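Local coordinates for 4-alpha-glucanotransferase (Aquifex aeolicus, PDB 1TZ7), which belongs to the 4-alpha-glucanotransferase (amylomaltase) family and is built round a barrel of eight parallel strands, at residues 209-213 / 298-302; 50-54 / 218-222; 144-148 / 202-206; 64-68 / 77-81. One frame throughout, in Å; residues are numbered along the deposited sequence.

The four contacts lie in and beside a (beta/alpha)8 barrel. Helix 192-218 supplies a segment to interactions 1 and 3, and interaction 2 takes in the turn after it. Along the chain, interactions 3 and 4 are nested within the loop closed by interaction 2, whereas interactions 1 and 2 cross; interaction 4 closes before interaction 3 opens, and interaction 3 before interaction 1. Interaction 1 is central: its centre lies about 12, 13 and 16 Å from those of interactions 2, 3 and 4, and it touches all three. Interactions 2 and 3 stay about 13 Å apart at their nearest atoms. One long helix thus packs against barrel elements at one end and against helix 138-147 farther back, while Leu-66 connects interaction 4 to both interactions 1 and 3.

Interaction 1 (209-213 / 298-302); sequences WEKLR and KLFDF
Trp-209 and Arg-213, one turn apart on helix 192-218, both set CG opposite their backbone N (chi1 -177° and 169°) and so reach toward Leu-299 and Asp-301, in the loop entering strand 302-305 of the (beta/alpha)8 barrel. The arginine runs extended from CG to NE, which carries its guanidinium end-on to the carboxylate. Arg-213 NH1 donates to Asp-301 OD2 at 2.9 Å, and Arg-213 NH2 donates to Asp-301 OD1 at 3.0 Å, a salt bridge with one nitrogen on each oxygen. It is not a coplanar pairing: the two planes lie 41° apart, and both oxygens are met from above the carboxylate plane. Asp-301 OD1 also accepts from Ile-223 N, so helix 192-218 and strand 222-227 share the same carboxylate, which limits its rotation.

The buried indole makes the second polar link. Its N-H meets the backbone carbonyl with the acceptor in the ring plane, Trp-209 NE1 to Leu-299 O being 3.0 Å. Apolar contact flanks this bond, the indole CZ2 meeting Phe-300 CE2 obliquely at 3.7 Å. Beside the pyrrole part, Leu-299 CD2 sits 3.6 Å from Trp-209 CD1.

Interaction 2 (50-54 / 218-222); sequences LDFLK and ERGIS
Ile-221 carries the apolar part of this contact through a single atom. Its CG1 lies opposite the carbonyl carbon (chi1 -65°) and the chain then extends, pushing CD1 against helix 44-56. There Ile-221 CD1 lies 3.7 Å from Leu-53 CB, and the same methyl is 3.7 Å from Leu-50 O, a carbonyl already used by Lys-54 N in the helix. Leu-50 CD2 completes the grip, 4.1 Å from Ile-221 CD1.

Toward solvent, Lys-54 lies across the backbone of Arg-219. A bend at chi2 (54°) brings its aliphatic part there, with Lys-54 CD 3.4 Å from Arg-219 O and 3.9 Å from Arg-219 CB. No hydrogen bond spans the two segments. Asp-51 OD1 and Arg-219 NE are 4.0 Å apart, but the oxygen stands well out of the guanidinium plane, so any attraction is probably one of charge, with no N-H aimed at the oxygen.

In the next shell, Tyr-215 positions both charged groups: its hydroxyl is hydrogen-bonded to Asp-51 OD1, its carbonyl oxygen to Arg-219 NH2, and its ring forms a cation-pi pair with Arg-219. Leu-50 packs also on Leu-212, Ala-216 and Trp-61.

The turn itself is a Schellman motif ending helix 192-218, with Gly-220 at positive phi as C-prime and bonds from Ile-221 N to Ala-216 O and from Gly-220 N to Arg-217 O. It delivers the chain into strand 222-227 beside strand 60-62, the helix-to-strand return of a (beta/alpha)8 barrel, here packed against the preceding barrel helix.

Interaction 3 (144-148 / 202-206); sequences FLKEH and QFVFF
Gln-202 meets Phe-144 mainly with its backbone rather than its side-chain amide: Gln-202 O is 3.6 Å from Phe-144 CZ, while the bent side chain leads away to Gly-86, whose N is hydrogen-bonded to OE1. Gln-202 O also accepts the helical bond from Phe-206 N.

Phe-203 comes next and uses two parts of itself on the same ring. Its CA stands over one face of Phe-144, 3.7 Å from the ring centroid, a CH-pi contact. Its own ring turns its edge to Phe-144, with the planes at 85° and the centroids 5.5 Å apart, a T-shaped (edge-to-face) pair, the edge lying toward the CB end of the Phe-144 ring, where Phe-203 CD2 approaches Phe-144 CG to 3.7 Å. Placing CG opposite the backbone N (chi1 -176°) sends the Phe-144 ring at helix 192-218.

One turn after Gln-202, Phe-206 reverses the roles. The edge of Phe-144 now points toward the face of Phe-206, offset, with planes at 60° and centroids 5.9 Å apart. Phe-144 CE1 also reaches Phe-206 CB at 3.6 Å. His-148, just past the end of helix 138-147, lies over the other face of Phe-144 and meets the Phe-206 ring obliquely, its CE1 4.2 Å from Phe-206 CD2.

No hydrogen bond crosses between the segments. Helix 138-147 is therefore held to helix 192-218 here by an aromatic cluster, in which Phe-144 is clasped on both faces and along its edge, and cohesion probably rests on apolar burial and dispersion, with a weak ring-electrostatic part.

Interaction 4 (64-68 / 77-81); sequences LPLNP and PYSSN
Pro-65 packs against both Pro-77 and Tyr-78 in the long loop that follows strand 60-62, the second strand of the (beta/alpha)8 barrel. Tracing its ring outward, CB of Pro-65 sits 3.4 Å from the carbonyl O of Pro-77. The next atom, CG, is placed over one face of the tyrosine: Pro-65 CG is 3.9 Å from the centroid of the Tyr-78 ring and 23° off its normal, a CH-pi contact displaced toward the rim. The last, Pro-65 CD, reaches Tyr-78 CZ at 3.6 Å and also touches Pro-77 CB.

Tyr-78 can lie beneath the proline because its CG is opposite the carbonyl carbon (chi1 -62°), which brings the ring back although its CB starts away. Its hydroxyl is hydrogen-bonded to Asp-226 OD1 on strand 222-227, and its ring meets that of His-404, so the loop is joined to strand 222-227 and to the loop carrying His-404.

Farther along, Ser-80 OG lies 2.5 Å from Pro-68 O, a hydrogen bond modelled so short that its geometry is doubtful; the same hydroxyl has a second partner in Ser-82 O. Asn-67 is held by its amide nitrogen, ND2, on Ala-85 O. Its oxygen works through a water bridge: one water donates to Asn-67 OD1 at 2.7 Å and to Pro-77 O at 2.6 Å.

Interaction 1 (209-213 / 298-302)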
loop_
_atom_site.group_PDB
_atom_site.type_symbol
_atom_site.label_atom_id
_atom_site.label_comp_id
_atom_site.label_asym_id
_atom_site.label_seq_id
_atom_site.Cartn_x
_atom_site.Cartn_y
_atom_site.Cartn_z
ATOM N N TRP A 209 4.467 4.037 -14.497
ATOM C CA TRP A 209 4.982 3.088 -13.528
ATOM C C TRP A 209 5.886 2.043 -14.189
ATOM O O TRP A 209 6.881 1.627 -13.611
ATOM C CB TRP A 209 3.860 2.385 -12.775
ATOM C CG TRP A 209 4.400 1.470 -11.749
ATOM C CD1 TRP A 209 4.614 0.125 -11.877
ATOM C CD2 TRP A 209 4.853 1.823 -10.441
ATOM N NE1 TRP A 209 5.154 -0.378 -10.721
ATOM C CE2 TRP A 209 5.309 0.643 -9.821
ATOM C CE3 TRP A 209 4.907 3.023 -9.715
ATOM C CZ2 TRP A 209 5.815 0.627 -8.521
ATOM C CZ3 TRP A 209 5.411 3.003 -8.426
ATOM C CH2 TRP A 209 5.855 1.818 -7.843
ATOM N N GLU A 210 5.519 1.623 -15.395
ATOM C CA GLU A 210 6.313 0.663 -16.157
ATOM C C GLU A 210 7.715 1.216 -16.398
ATOM O O GLU A 210 8.703 0.503 -16.255
ATOM C CB GLU A 210 5.627 0.357 -17.497
ATOM C CG GLU A 210 6.408 -0.582 -18.410
ATOM C CD GLU A 210 5.680 -0.866 -19.715
ATOM O OE1 GLU A 210 5.584 0.051 -20.558
ATOM O OE2 GLU A 210 5.204 -2.004 -19.897
ATOM N N LYS A 211 7.786 2.496 -16.754
ATOM C CA LYS A 211 9.060 3.167 -17.006
ATOM C C LYS A 211 9.888 3.281 -15.723
ATOM O O LYS A 211 11.094 3.070 -15.734
ATOM C CB LYS A 211 8.810 4.566 -17.591
ATOM C CG LYS A 211 9.943 5.095 -18.450
ATOM C CD LYS A 211 9.646 6.513 -18.964
ATOM C CE LYS A 211 8.767 6.492 -20.218
ATOM N NZ LYS A 211 7.321 6.644 -19.892
ATOM N N LEU A 212 9.229 3.620 -14.624
ATOM C CA LEU A 212 9.908 3.774 -13.349
ATOM C C LEU A 212 10.397 2.417 -12.841
ATOM O O LEU A 212 11.487 2.306 -12.283
ATOM C CB LEU A 212 8.972 4.406 -12.323
ATOM C CG LEU A 212 9.588 4.705 -10.951
ATOM C CD1 LEU A 212 10.633 5.802 -11.052
ATOM C CD2 LEU A 212 8.504 5.088 -9.955
ATOM N N ARG A 213 9.581 1.394 -13.042
ATOM C CA ARG A 213 9.910 0.051 -12.592
ATOM C C ARG A 213 11.130 -0.512 -13.341
ATOM O O ARG A 213 11.981 -1.171 -12.748
ATOM C CB ARG A 213 8.720 -0.880 -12.787
ATOM C CG ARG A 213 9.072 -2.312 -12.594
ATOM C CD ARG A 213 7.918 -3.259 -12.611
ATOM N NE ARG A 213 8.403 -4.618 -12.485
ATOM C CZ ARG A 213 8.839 -5.154 -11.357
ATOM N NH1 ARG A 213 9.289 -6.396 -11.353
ATOM N NH2 ARG A 213 8.819 -4.453 -10.221
ATOM N N LYS A 298 2.776 -7.362 -11.997
ATOM C CA LYS A 298 3.113 -6.437 -13.103
ATOM C C LYS A 298 3.808 -5.188 -12.562
ATOM O O LYS A 298 4.623 -4.563 -13.254
ATOM C CB LYS A 298 1.852 -6.016 -13.867
ATOM C CG LYS A 298 1.166 -7.129 -14.629
ATOM C CD LYS A 298 -0.109 -6.607 -15.329
ATOM C CE LYS A 298 -0.739 -7.664 -16.241
ATOM N NZ LYS A 298 -0.099 -7.697 -17.582
ATOM N N LEU A 299 3.472 -4.826 -11.326
ATOM C CA LEU A 299 3.953 -3.596 -10.716
ATOM C C LEU A 299 5.128 -3.854 -9.778
ATOM O O LEU A 299 6.097 -3.095 -9.768
ATOM C CB LEU A 299 2.821 -2.920 -9.939
ATOM C CG LEU A 299 1.496 -2.777 -10.694
ATOM C CD1 LEU A 299 0.423 -2.189 -9.788
ATOM C CD2 LEU A 299 1.681 -1.913 -11.942
ATOM N N PHE A 300 5.033 -4.924 -8.985
ATOM C CA PHE A 300 5.914 -5.118 -7.833
ATOM C C PHE A 300 6.648 -6.450 -7.905
ATOM O O PHE A 300 6.222 -7.371 -8.596
ATOM C CB PHE A 300 5.115 -5.060 -6.537
ATOM C CG PHE A 300 4.153 -3.915 -6.469
ATOM C CD1 PHE A 300 2.791 -4.143 -6.357
ATOM C CD2 PHE A 300 4.609 -2.605 -6.514
ATOM C CE1 PHE A 300 1.901 -3.084 -6.291
ATOM C CE2 PHE A 300 3.722 -1.549 -6.450
ATOM C CZ PHE A 300 2.367 -1.788 -6.339
ATOM N N ASP A 301 7.753 -6.539 -7.174
ATOM C CA ASP A 301 8.484 -7.788 -7.025
ATOM C C ASP A 301 7.990 -8.568 -5.818
ATOM O O ASP A 301 7.859 -9.795 -5.866
ATOM C CB ASP A 301 9.966 -7.500 -6.890
ATOM C CG ASP A 301 10.512 -6.770 -8.076
ATOM O OD1 ASP A 301 10.588 -5.521 -8.023
ATOM O OD2 ASP A 301 10.868 -7.354 -9.120
ATOM N N PHE A 302 7.713 -7.855 -4.734
ATOM C CA PHE A 302 7.159 -8.471 -3.541
ATOM C C PHE A 302 5.803 -7.873 -3.179
ATOM O O PHE A 302 5.549 -6.681 -3.393
ATOM C CB PHE A 302 8.134 -8.324 -2.369
ATOM C CG PHE A 302 9.437 -9.080 -2.561
ATOM C CD1 PHE A 302 9.530 -10.425 -2.229
ATOM C CD2 PHE A 302 10.555 -8.442 -3.074
ATOM C CE1 PHE A 302 10.725 -11.125 -2.406
ATOM C CE2 PHE A 302 11.751 -9.136 -3.255
ATOM C CZ PHE A 302 11.831 -10.481 -2.916
#

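Interaction 2 (50-54 / 218-222)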
loop_
_atom_site.group_PDB
_atom_site.type_symbol
_atom_site.label_atom_id
_atom_site.label_comp_id
_atom_site.label_asym_id
_atom_site.label_seq_id
_atom_site.Cartn_x
_atom_site.Cartn_y
_atom_site.Cartn_z
ATOM N N LEU A 50 15.329 6.799 -6.706
ATOM C CA LEU A 50 15.925 5.532 -7.127
ATOM C C LEU A 50 17.446 5.659 -7.300
ATOM O O LEU A 50 18.186 4.752 -6.943
ATOM C CB LEU A 50 15.284 5.042 -8.433
ATOM C CG LEU A 50 13.831 4.550 -8.328
ATOM C CD1 LEU A 50 13.322 4.108 -9.692
ATOM C CD2 LEU A 50 13.700 3.414 -7.316
ATOM N N ASP A 51 17.899 6.799 -7.842
ATOM C CA ASP A 51 19.343 7.080 -7.979
ATOM C C ASP A 51 20.012 7.107 -6.621
ATOM O O ASP A 51 21.127 6.653 -6.471
ATOM C CB ASP A 51 19.575 8.431 -8.672
ATOM C CG ASP A 51 19.296 8.389 -10.154
ATOM O OD1 ASP A 51 19.179 7.282 -10.717
ATOM O OD2 ASP A 51 19.182 9.423 -10.844
ATOM N N PHE A 52 19.312 7.664 -5.635
ATOM C CA PHE A 52 19.811 7.732 -4.264
ATOM C C PHE A 52 19.895 6.318 -3.629
ATOM O O PHE A 52 20.892 5.978 -2.990
ATOM C CB PHE A 52 18.906 8.655 -3.430
ATOM C CG PHE A 52 19.178 8.613 -1.950
ATOM C CD1 PHE A 52 18.324 7.927 -1.094
ATOM C CD2 PHE A 52 20.271 9.274 -1.412
ATOM C CE1 PHE A 52 18.564 7.893 0.268
ATOM C CE2 PHE A 52 20.515 9.242 -0.045
ATOM C CZ PHE A 52 19.658 8.547 0.793
ATOM N N LEU A 53 18.848 5.514 -3.820
ATOM C CA LEU A 53 18.866 4.089 -3.423
ATOM C C LEU A 53 20.122 3.414 -3.967
ATOM O O LEU A 53 20.894 2.824 -3.224
ATOM C CB LEU A 53 17.632 3.351 -3.981
ATOM C CG LEU A 53 16.294 3.395 -3.219
ATOM C CD1 LEU A 53 16.299 2.469 -2.034
ATOM C CD2 LEU A 53 15.983 4.737 -2.795
ATOM N N LYS A 54 20.303 3.506 -5.278
ATOM C CA LYS A 54 21.402 2.834 -5.965
ATOM C C LYS A 54 22.758 3.296 -5.433
ATOM O O LYS A 54 23.627 2.477 -5.135
ATOM C CB LYS A 54 21.312 3.093 -7.474
ATOM C CG LYS A 54 22.394 2.380 -8.312
ATOM C CD LYS A 54 22.420 0.880 -8.040
ATOM C CE LYS A 54 23.209 0.137 -9.101
ATOM N NZ LYS A 54 24.647 0.491 -9.063
ATOM N N GLU A 218 16.735 -2.324 -13.442
ATOM C CA GLU A 218 18.046 -2.310 -14.098
ATOM C C GLU A 218 19.152 -1.929 -13.117
ATOM O O GLU A 218 20.333 -2.184 -13.370
ATOM C CB GLU A 218 18.042 -1.336 -15.279
ATOM C CG GLU A 218 17.309 -1.858 -16.500
ATOM C CD GLU A 218 17.452 -0.945 -17.707
ATOM O OE1 GLU A 218 17.622 0.282 -17.516
ATOM O OE2 GLU A 218 17.390 -1.455 -18.844
ATOM N N ARG A 219 18.763 -1.313 -12.000
ATOM C CA ARG A 219 19.702 -0.943 -10.946
ATOM C C ARG A 219 19.598 -1.894 -9.724
ATOM O O ARG A 219 20.123 -1.607 -8.658
ATOM C CB ARG A 219 19.463 0.517 -10.521
ATOM C CG ARG A 219 19.935 1.524 -11.568
ATOM C CD ARG A 219 19.274 2.889 -11.490
ATOM N NE ARG A 219 19.735 3.753 -12.578
ATOM C CZ ARG A 219 19.300 3.682 -13.841
ATOM N NH1 ARG A 219 19.790 4.507 -14.758
ATOM N NH2 ARG A 219 18.369 2.794 -14.185
ATOM N N GLY A 220 18.922 -3.024 -9.912
ATOM C CA GLY A 220 18.909 -4.091 -8.922
ATOM C C GLY A 220 17.981 -3.813 -7.748
ATOM O O GLY A 220 18.078 -4.458 -6.696
ATOM N N ILE A 221 17.080 -2.854 -7.926
ATOM C CA ILE A 221 16.141 -2.483 -6.881
ATOM C C ILE A 221 14.829 -3.229 -7.079
ATOM O O ILE A 221 14.195 -3.121 -8.140
ATOM C CB ILE A 221 15.900 -0.958 -6.887
ATOM C CG1 ILE A 221 17.196 -0.215 -6.533
ATOM C CG2 ILE A 221 14.796 -0.581 -5.891
ATOM C CD1 ILE A 221 17.200 1.229 -6.953
ATOM N N SER A 222 14.427 -3.995 -6.058
ATOM C CA SER A 222 13.138 -4.674 -6.058
ATOM C C SER A 222 12.119 -3.829 -5.310
ATOM O O SER A 222 12.430 -3.239 -4.272
ATOM C CB SER A 222 13.255 -6.054 -5.389
ATOM O OG SER A 222 14.106 -6.912 -6.111
#

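Interaction 3 (144-148 / 202-206)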
loop_
_atom_site.group_PDB
_atom_site.type_symbol
_atom_site.label_atom_id
_atom_site.label_comp_id
_atom_site.label_asym_id
_atom_site.label_seq_id
_atom_site.Cartn_x
_atom_site.Cartn_y
_atom_site.Cartn_z
ATOM N N PHE A 144 -3.674 -1.641 -24.603
ATOM C CA PHE A 144 -3.647 -1.540 -23.148
ATOM C C PHE A 144 -4.879 -2.207 -22.543
ATOM O O PHE A 144 -4.779 -2.933 -21.560
ATOM C CB PHE A 144 -3.580 -0.068 -22.725
ATOM C CG PHE A 144 -3.443 0.132 -21.244
ATOM C CD1 PHE A 144 -2.230 -0.100 -20.606
ATOM C CD2 PHE A 144 -4.528 0.560 -20.485
ATOM C CE1 PHE A 144 -2.103 0.088 -19.238
ATOM C CE2 PHE A 144 -4.403 0.749 -19.115
ATOM C CZ PHE A 144 -3.192 0.512 -18.494
ATOM N N LEU A 145 -6.036 -1.960 -23.147
ATOM C CA LEU A 145 -7.303 -2.511 -22.657
ATOM C C LEU A 145 -7.305 -4.037 -22.702
ATOM O O LEU A 145 -7.832 -4.689 -21.802
ATOM C CB LEU A 145 -8.478 -1.974 -23.486
ATOM C CG LEU A 145 -9.307 -0.868 -22.833
ATOM C CD1 LEU A 145 -10.216 -0.214 -23.862
ATOM C CD2 LEU A 145 -10.121 -1.416 -21.668
ATOM N N LYS A 146 -6.720 -4.597 -23.760
ATOM C CA LYS A 146 -6.633 -6.047 -23.911
ATOM C C LYS A 146 -5.762 -6.647 -22.813
ATOM O O LYS A 146 -6.134 -7.633 -22.193
ATOM C CB LYS A 146 -6.063 -6.410 -25.291
ATOM C CG LYS A 146 -7.001 -6.096 -26.454
ATOM C CD LYS A 146 -8.085 -7.169 -26.620
ATOM C CE LYS A 146 -8.161 -7.676 -28.060
ATOM N NZ LYS A 146 -8.481 -6.585 -29.023
ATOM N N GLU A 147 -4.602 -6.036 -22.579
ATOM C CA GLU A 147 -3.682 -6.492 -21.529
ATOM C C GLU A 147 -4.371 -6.538 -20.162
ATOM O O GLU A 147 -4.151 -7.464 -19.382
ATOM C CB GLU A 147 -2.442 -5.582 -21.464
ATOM C CG GLU A 147 -1.290 -6.154 -20.632
ATOM C CD GLU A 147 -0.165 -5.150 -20.404
ATOM O OE1 GLU A 147 -0.131 -4.116 -21.106
ATOM O OE2 GLU A 147 0.683 -5.398 -19.520
ATOM N N HIS A 148 -5.215 -5.534 -19.886
ATOM C CA HIS A 148 -5.842 -5.379 -18.557
ATOM C C HIS A 148 -7.342 -5.645 -18.611
ATOM O O HIS A 148 -8.092 -5.130 -17.800
ATOM C CB HIS A 148 -5.568 -3.966 -18.006
ATOM C CG HIS A 148 -4.118 -3.634 -17.946
ATOM N ND1 HIS A 148 -3.282 -4.128 -16.970
ATOM C CD2 HIS A 148 -3.340 -2.891 -18.766
ATOM C CE1 HIS A 148 -2.054 -3.692 -17.187
ATOM N NE2 HIS A 148 -2.064 -2.939 -18.267
ATOM N N GLN A 202 -5.807 5.498 -16.699
ATOM C CA GLN A 202 -5.112 4.296 -16.246
ATOM C C GLN A 202 -3.914 3.979 -17.141
ATOM O O GLN A 202 -2.869 3.561 -16.662
ATOM C CB GLN A 202 -6.073 3.109 -16.217
ATOM C CG GLN A 202 -7.114 3.193 -15.118
ATOM C CD GLN A 202 -6.499 3.424 -13.763
ATOM O OE1 GLN A 202 -5.700 2.623 -13.302
ATOM N NE2 GLN A 202 -6.862 4.527 -13.124
ATOM N N PHE A 203 -4.082 4.181 -18.440
ATOM C CA PHE A 203 -2.991 4.025 -19.405
ATOM C C PHE A 203 -1.795 4.905 -19.009
ATOM O O PHE A 203 -0.664 4.423 -18.901
ATOM C CB PHE A 203 -3.486 4.399 -20.807
ATOM C CG PHE A 203 -2.398 4.452 -21.853
ATOM C CD1 PHE A 203 -1.931 5.674 -22.332
ATOM C CD2 PHE A 203 -1.855 3.285 -22.372
ATOM C CE1 PHE A 203 -0.935 5.725 -23.305
ATOM C CE2 PHE A 203 -0.854 3.336 -23.348
ATOM C CZ PHE A 203 -0.399 4.555 -23.807
ATOM N N VAL A 204 -2.058 6.187 -18.784
ATOM C CA VAL A 204 -1.007 7.132 -18.426
ATOM C C VAL A 204 -0.293 6.693 -17.151
ATOM O O VAL A 204 0.926 6.776 -17.062
ATOM C CB VAL A 204 -1.569 8.565 -18.227
ATOM C CG1 VAL A 204 -0.494 9.492 -17.646
ATOM C CG2 VAL A 204 -2.094 9.120 -19.547
ATOM N N PHE A 205 -1.061 6.225 -16.167
ATOM C CA PHE A 205 -0.490 5.835 -14.880
ATOM C C PHE A 205 0.426 4.626 -15.030
ATOM O O PHE A 205 1.550 4.625 -14.534
ATOM C CB PHE A 205 -1.590 5.514 -13.862
ATOM C CG PHE A 205 -1.059 4.994 -12.550
ATOM C CD1 PHE A 205 -0.857 5.855 -11.477
ATOM C CD2 PHE A 205 -0.743 3.647 -12.396
ATOM C CE1 PHE A 205 -0.357 5.382 -10.271
ATOM C CE2 PHE A 205 -0.245 3.172 -11.195
ATOM C CZ PHE A 205 -0.053 4.042 -10.129
ATOM N N PHE A 206 -0.070 3.596 -15.710
ATOM C CA PHE A 206 0.609 2.314 -15.766
ATOM C C PHE A 206 1.845 2.379 -16.664
ATOM O O PHE A 206 2.818 1.666 -16.441
ATOM C CB PHE A 206 -0.353 1.219 -16.256
ATOM C CG PHE A 206 -1.138 0.558 -15.146
ATOM C CD1 PHE A 206 -2.291 1.155 -14.636
ATOM C CD2 PHE A 206 -0.723 -0.652 -14.609
ATOM C CE1 PHE A 206 -3.012 0.549 -13.611
ATOM C CE2 PHE A 206 -1.443 -1.259 -13.587
ATOM C CZ PHE A 206 -2.587 -0.655 -13.089
#

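Interaction 4 (64-68 / 77-81)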
loop_
_atom_site.group_PDB
_atom_site.type_symbol
_atom_site.label_atom_id
_atom_site.label_comp_id
_atom_site.label_asym_id
_atom_site.label_seq_id
_atom_site.Cartn_x
_atom_site.Cartn_y
_atom_site.Cartn_z
ATOM N N LEU A 64 3.331 2.129 -0.348
ATOM C CA LEU A 64 1.982 1.748 0.067
ATOM C C LEU A 64 1.150 1.439 -1.191
ATOM O O LEU A 64 1.638 1.609 -2.312
ATOM C CB LEU A 64 1.339 2.873 0.894
ATOM C CG LEU A 64 2.256 3.531 1.945
ATOM C CD1 LEU A 64 1.574 4.714 2.590
ATOM C CD2 LEU A 64 2.684 2.516 3.000
ATOM N N PRO A 65 -0.088 0.976 -1.015
ATOM C CA PRO A 65 -0.947 0.662 -2.161
ATOM C C PRO A 65 -1.091 1.846 -3.113
ATOM O O PRO A 65 -1.167 2.990 -2.674
ATOM C CB PRO A 65 -2.293 0.316 -1.508
ATOM C CG PRO A 65 -1.940 -0.129 -0.137
ATOM C CD PRO A 65 -0.766 0.712 0.268
ATOM N N LEU A 66 -1.127 1.559 -4.404
ATOM C CA LEU A 66 -1.149 2.598 -5.432
ATOM C C LEU A 66 -2.577 2.828 -5.915
ATOM O O LEU A 66 -2.802 3.510 -6.907
ATOM C CB LEU A 66 -0.253 2.183 -6.617
ATOM C CG LEU A 66 1.209 2.662 -6.620
ATOM C CD1 LEU A 66 1.805 2.681 -5.233
ATOM C CD2 LEU A 66 2.045 1.782 -7.552
ATOM N N ASN A 67 -3.543 2.253 -5.200
ATOM C CA ASN A 67 -4.945 2.319 -5.611
ATOM C C ASN A 67 -5.511 3.744 -5.450
ATOM O O ASN A 67 -5.030 4.517 -4.622
ATOM C CB ASN A 67 -5.783 1.332 -4.794
ATOM C CG ASN A 67 -5.307 -0.106 -4.934
ATOM O OD1 ASN A 67 -5.379 -0.881 -3.990
ATOM N ND2 ASN A 67 -4.818 -0.470 -6.136
ATOM N N PRO A 68 -6.528 4.081 -6.243
ATOM C CA PRO A 68 -7.121 5.428 -6.206
ATOM C C PRO A 68 -7.656 5.790 -4.822
ATOM O O PRO A 68 -8.308 4.971 -4.175
ATOM C CB PRO A 68 -8.269 5.349 -7.231
ATOM C CG PRO A 68 -8.445 3.891 -7.537
ATOM C CD PRO A 68 -7.181 3.213 -7.238
ATOM N N PRO A 77 -4.769 4.939 1.243
ATOM C CA PRO A 77 -4.452 3.965 0.197
ATOM C C PRO A 77 -5.148 2.616 0.395
ATOM O O PRO A 77 -5.207 1.817 -0.540
ATOM C CB PRO A 77 -2.928 3.794 0.330
ATOM C CG PRO A 77 -2.467 4.975 1.086
ATOM C CD PRO A 77 -3.571 5.340 1.999
ATOM N N TYR A 78 -5.657 2.370 1.603
ATOM C CA TYR A 78 -6.206 1.062 1.958
ATOM C C TYR A 78 -7.733 1.046 1.890
ATOM O O TYR A 78 -8.360 0.049 2.235
ATOM C CB TYR A 78 -5.746 0.658 3.364
ATOM C CG TYR A 78 -4.248 0.517 3.494
ATOM C CD1 TYR A 78 -3.619 -0.702 3.252
ATOM C CD2 TYR A 78 -3.457 1.602 3.855
ATOM C CE1 TYR A 78 -2.235 -0.836 3.368
ATOM C CE2 TYR A 78 -2.073 1.479 3.973
ATOM C CZ TYR A 78 -1.471 0.261 3.730
ATOM O OH TYR A 78 -0.111 0.138 3.850
ATOM N N SER A 79 -8.323 2.154 1.439
ATOM C CA SER A 79 -9.775 2.234 1.246
ATOM C C SER A 79 -10.103 2.876 -0.105
ATOM O O SER A 79 -10.372 4.080 -0.190
ATOM C CB SER A 79 -10.424 3.025 2.382
ATOM O OG SER A 79 -11.819 2.810 2.414
ATOM N N SER A 80 -10.081 2.057 -1.152
ATOM C CA SER A 80 -10.116 2.541 -2.527
ATOM C C SER A 80 -11.321 1.963 -3.255
ATOM O O SER A 80 -11.840 0.917 -2.877
ATOM C CB SER A 80 -8.826 2.126 -3.258
ATOM O OG SER A 80 -8.838 2.552 -4.607
ATOM N N ASN A 81 -11.758 2.640 -4.309
ATOM C CA ASN A 81 -12.808 2.101 -5.165
ATOM C C ASN A 81 -12.284 1.068 -6.197
ATOM O O ASN A 81 -13.021 0.641 -7.073
ATOM C CB ASN A 81 -13.587 3.239 -5.873
ATOM C CG ASN A 81 -12.684 4.157 -6.709
ATOM O OD1 ASN A 81 -11.613 3.759 -7.157
ATOM N ND2 ASN A 81 -13.135 5.395 -6.919
HETATM O O HOH W 1 -6.530 -0.176 -1.620
#